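Local coordinates for protein malate dehydrogenase (Pyrococcus horikoshii, PDB 1V9N) that catalyses the NAD-dependent interconversion of (S)-malate and oxaloacetate, working as a homodimer of the LDH2/MDH2 oxidoreductase family, at residues 172-180 with 293-304. Sequence-based numbering, arbitrary orientation.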
# COMPACT_ATOMS: atom_id res chain seq x y z
N LEU A 172 -0.89 -8.90 0.39
CA LEU A 172 -2.30 -9.03 0.70
C LEU A 172 -2.82 -10.27 0.02
O LEU A 172 -2.63 -10.47 -1.19
CB LEU A 172 -3.11 -7.81 0.24
CG LEU A 172 -4.60 -7.87 0.64
CD1 LEU A 172 -5.15 -6.46 0.75
CD2 LEU A 172 -5.40 -8.68 -0.37
N ALA A 173 -3.47 -11.13 0.80
CA ALA A 173 -4.04 -12.35 0.27
C ALA A 173 -5.51 -12.36 0.63
O ALA A 173 -5.90 -11.96 1.72
CB ALA A 173 -3.34 -13.56 0.89
N ALA A 174 -6.34 -12.80 -0.31
CA ALA A 174 -7.78 -12.88 -0.07
C ALA A 174 -8.28 -14.18 -0.69
O ALA A 174 -7.80 -14.59 -1.74
CB ALA A 174 -8.48 -11.69 -0.70
N PRO A 175 -9.24 -14.85 -0.04
CA PRO A 175 -9.75 -16.09 -0.60
C PRO A 175 -10.66 -15.83 -1.81
O PRO A 175 -11.28 -14.77 -1.91
CB PRO A 175 -10.51 -16.72 0.57
CG PRO A 175 -11.03 -15.52 1.30
CD PRO A 175 -9.86 -14.56 1.27
N THR A 176 -10.71 -16.79 -2.73
CA THR A 176 -11.56 -16.67 -3.92
C THR A 176 -12.28 -18.01 -4.12
O THR A 176 -12.16 -18.91 -3.28
CB THR A 176 -10.75 -16.36 -5.20
OG1 THR A 176 -10.12 -17.56 -5.66
CG2 THR A 176 -9.67 -15.30 -4.93
N LYS A 177 -13.02 -18.13 -5.21
CA LYS A 177 -13.71 -19.38 -5.51
C LYS A 177 -12.67 -20.45 -5.82
O LYS A 177 -12.93 -21.64 -5.67
CB LYS A 177 -14.64 -19.21 -6.72
CG LYS A 177 -15.75 -18.18 -6.55
CD LYS A 177 -16.87 -18.69 -5.64
CE LYS A 177 -17.57 -19.90 -6.24
NZ LYS A 177 -18.14 -19.61 -7.60
N ASP A 178 -11.48 -20.01 -6.24
CA ASP A 178 -10.40 -20.93 -6.58
C ASP A 178 -9.19 -20.67 -5.68
O ASP A 178 -9.30 -20.74 -4.46
CB ASP A 178 -10.03 -20.77 -8.05
CG ASP A 178 -11.26 -20.82 -8.96
OD1 ASP A 178 -11.99 -21.83 -8.92
OD2 ASP A 178 -11.50 -19.85 -9.71
N LYS A 179 -8.03 -20.39 -6.28
CA LYS A 179 -6.84 -20.13 -5.48
C LYS A 179 -6.84 -18.69 -4.95
O LYS A 179 -7.33 -17.77 -5.62
CB LYS A 179 -5.57 -20.40 -6.29
CG LYS A 179 -5.38 -21.89 -6.56
CD LYS A 179 -4.12 -22.19 -7.36
CE LYS A 179 -4.04 -23.70 -7.64
NZ LYS A 179 -2.93 -24.05 -8.57
N PRO A 180 -6.30 -18.49 -3.75
CA PRO A 180 -6.26 -17.14 -3.17
C PRO A 180 -5.62 -16.08 -4.04
O PRO A 180 -4.68 -16.35 -4.80
CB PRO A 180 -5.47 -17.35 -1.87
CG PRO A 180 -5.75 -18.77 -1.51
CD PRO A 180 -5.67 -19.47 -2.85
N LEU A 293 -18.91 -14.90 3.46
CA LEU A 293 -17.68 -15.27 2.77
C LEU A 293 -17.96 -15.80 1.37
O LEU A 293 -17.24 -15.47 0.42
CB LEU A 293 -16.92 -16.33 3.59
CG LEU A 293 -15.66 -16.87 2.91
CD1 LEU A 293 -14.72 -15.72 2.58
CD2 LEU A 293 -14.97 -17.87 3.82
N GLU A 294 -19.00 -16.61 1.22
CA GLU A 294 -19.30 -17.15 -0.10
C GLU A 294 -19.66 -16.04 -1.09
O GLU A 294 -19.37 -16.14 -2.27
CB GLU A 294 -20.43 -18.19 -0.03
CG GLU A 294 -19.99 -19.53 0.59
CD GLU A 294 -18.78 -20.15 -0.11
OE1 GLU A 294 -18.85 -20.37 -1.34
OE2 GLU A 294 -17.76 -20.43 0.57
N GLU A 295 -20.28 -14.97 -0.60
CA GLU A 295 -20.63 -13.83 -1.45
C GLU A 295 -19.34 -13.11 -1.83
O GLU A 295 -19.14 -12.71 -2.98
CB GLU A 295 -21.55 -12.84 -0.72
CG GLU A 295 -23.02 -13.22 -0.74
CD GLU A 295 -23.88 -12.21 -0.02
OE1 GLU A 295 -23.74 -11.00 -0.31
OE2 GLU A 295 -24.69 -12.62 0.84
N PHE A 296 -18.47 -12.94 -0.85
CA PHE A 296 -17.18 -12.30 -1.08
C PHE A 296 -16.43 -13.06 -2.18
O PHE A 296 -15.96 -12.47 -3.14
CB PHE A 296 -16.34 -12.33 0.21
CG PHE A 296 -14.99 -11.69 0.06
CD1 PHE A 296 -14.81 -10.35 0.37
CD2 PHE A 296 -13.90 -12.42 -0.40
CE1 PHE A 296 -13.56 -9.73 0.21
CE2 PHE A 296 -12.65 -11.82 -0.56
CZ PHE A 296 -12.48 -10.47 -0.26
N LYS A 297 -16.33 -14.38 -2.02
CA LYS A 297 -15.61 -15.20 -3.00
C LYS A 297 -16.21 -15.10 -4.39
O LYS A 297 -15.48 -14.99 -5.38
CB LYS A 297 -15.60 -16.67 -2.56
CG LYS A 297 -14.80 -16.94 -1.30
CD LYS A 297 -14.81 -18.44 -1.01
CE LYS A 297 -14.04 -18.77 0.26
NZ LYS A 297 -14.11 -20.23 0.56
N GLU A 298 -17.53 -15.13 -4.47
CA GLU A 298 -18.20 -15.01 -5.76
C GLU A 298 -17.84 -13.68 -6.41
O GLU A 298 -17.38 -13.64 -7.54
CB GLU A 298 -19.71 -15.10 -5.58
CG GLU A 298 -20.48 -15.24 -6.88
CD GLU A 298 -20.10 -16.51 -7.64
OE1 GLU A 298 -20.24 -17.61 -7.06
OE2 GLU A 298 -19.67 -16.40 -8.81
N LYS A 299 -18.02 -12.59 -5.68
CA LYS A 299 -17.73 -11.27 -6.22
C LYS A 299 -16.28 -11.03 -6.63
O LYS A 299 -16.02 -10.46 -7.70
CB LYS A 299 -18.18 -10.19 -5.23
CG LYS A 299 -19.69 -10.13 -5.06
CD LYS A 299 -20.38 -9.92 -6.40
CE LYS A 299 -21.89 -9.80 -6.23
NZ LYS A 299 -22.55 -9.57 -7.55
N ILE A 300 -15.33 -11.44 -5.80
CA ILE A 300 -13.93 -11.22 -6.15
C ILE A 300 -13.50 -12.06 -7.35
O ILE A 300 -12.74 -11.59 -8.20
CB ILE A 300 -12.97 -11.49 -4.95
CG1 ILE A 300 -11.60 -10.88 -5.25
CG2 ILE A 300 -12.84 -13.00 -4.70
CD1 ILE A 300 -10.61 -10.95 -4.08
N SER A 301 -14.00 -13.29 -7.43
CA SER A 301 -13.67 -14.16 -8.55
C SER A 301 -14.27 -13.61 -9.84
O SER A 301 -13.68 -13.76 -10.91
CB SER A 301 -14.19 -15.58 -8.31
OG SER A 301 -13.38 -16.26 -7.37
N GLN A 302 -15.43 -12.98 -9.74
CA GLN A 302 -16.07 -12.39 -10.91
C GLN A 302 -15.25 -11.19 -11.38
O GLN A 302 -15.12 -10.94 -12.58
CB GLN A 302 -17.51 -11.95 -10.58
CG GLN A 302 -18.39 -13.09 -10.09
CD GLN A 302 -19.88 -12.79 -10.19
OE1 GLN A 302 -20.33 -11.69 -9.85
NE2 GLN A 302 -20.65 -13.76 -10.65
N MSE A 303 -14.69 -10.45 -10.42
CA MSE A 303 -13.86 -9.30 -10.75
C MSE A 303 -12.59 -9.79 -11.45
O MSE A 303 -12.18 -9.24 -12.47
CB MSE A 303 -13.47 -8.53 -9.49
CG MSE A 303 -12.43 -7.44 -9.72
SE MSE A 303 -11.87 -6.52 -8.09
CE MSE A 303 -10.50 -7.76 -7.49
N ILE A 304 -11.98 -10.83 -10.89
CA ILE A 304 -10.76 -11.40 -11.46
C ILE A 304 -11.01 -11.90 -12.88
O ILE A 304 -10.22 -11.64 -13.79
CB ILE A 304 -10.24 -12.56 -10.59
CG1 ILE A 304 -9.82 -12.03 -9.21
CG2 ILE A 304 -9.06 -13.25 -11.29
CD1 ILE A 304 -9.51 -13.12 -8.20
O HOH W 1 -11.48 -17.17 -9.22
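The loop of the beta-hairpin formed by strands 170-174 and 181-185 of the mixed sheet lies against helix 293-308, with T176 and K177 packed over K297 and S301. The backbone N of K177 donates to S301 OG at 2.9 Å, a nearly straight bond (164°), and the same hydroxyl shares a water with D178 OD2. Beyond this bond the K177 side chain folds over the helix: bends at chi2, chi3 and chi4 bring NZ into a salt bridge with E298 OE1 at 2.9 Å, on the syn side and 34° out of the carboxylate plane. K297 extends in a different direction, its methylenes lying along the carbonyl of T176, with CD 3.5 Å from T176 O. T176 itself divides its two branches. Its OG1, set between the backbone N and the carbonyl carbon (chi1 78°), accepts from D178 N in an ST turn and donates to K179 O, while CG2 rests 3.9 Å from I300 CG2 and also touches I304 CD1. A valine in its place would probably leave D178 N and K179 O without the hydroxyl that bridges them, undoing the ST turn. Towards the strand, A174 CB and P175 O lie at the edge of the F296 ring, the oxygen 3.5 Å from CE2, and P175 CG reaches L293 CD1 at 3.9 Å. F296 packs on I258 and I300 on I254 of the second subunit. Apolar contacts therefore seat the strand end beside the dimer interface, whereas the polar half rests on S301 OG and the K177-E298 salt bridge at the exposed side.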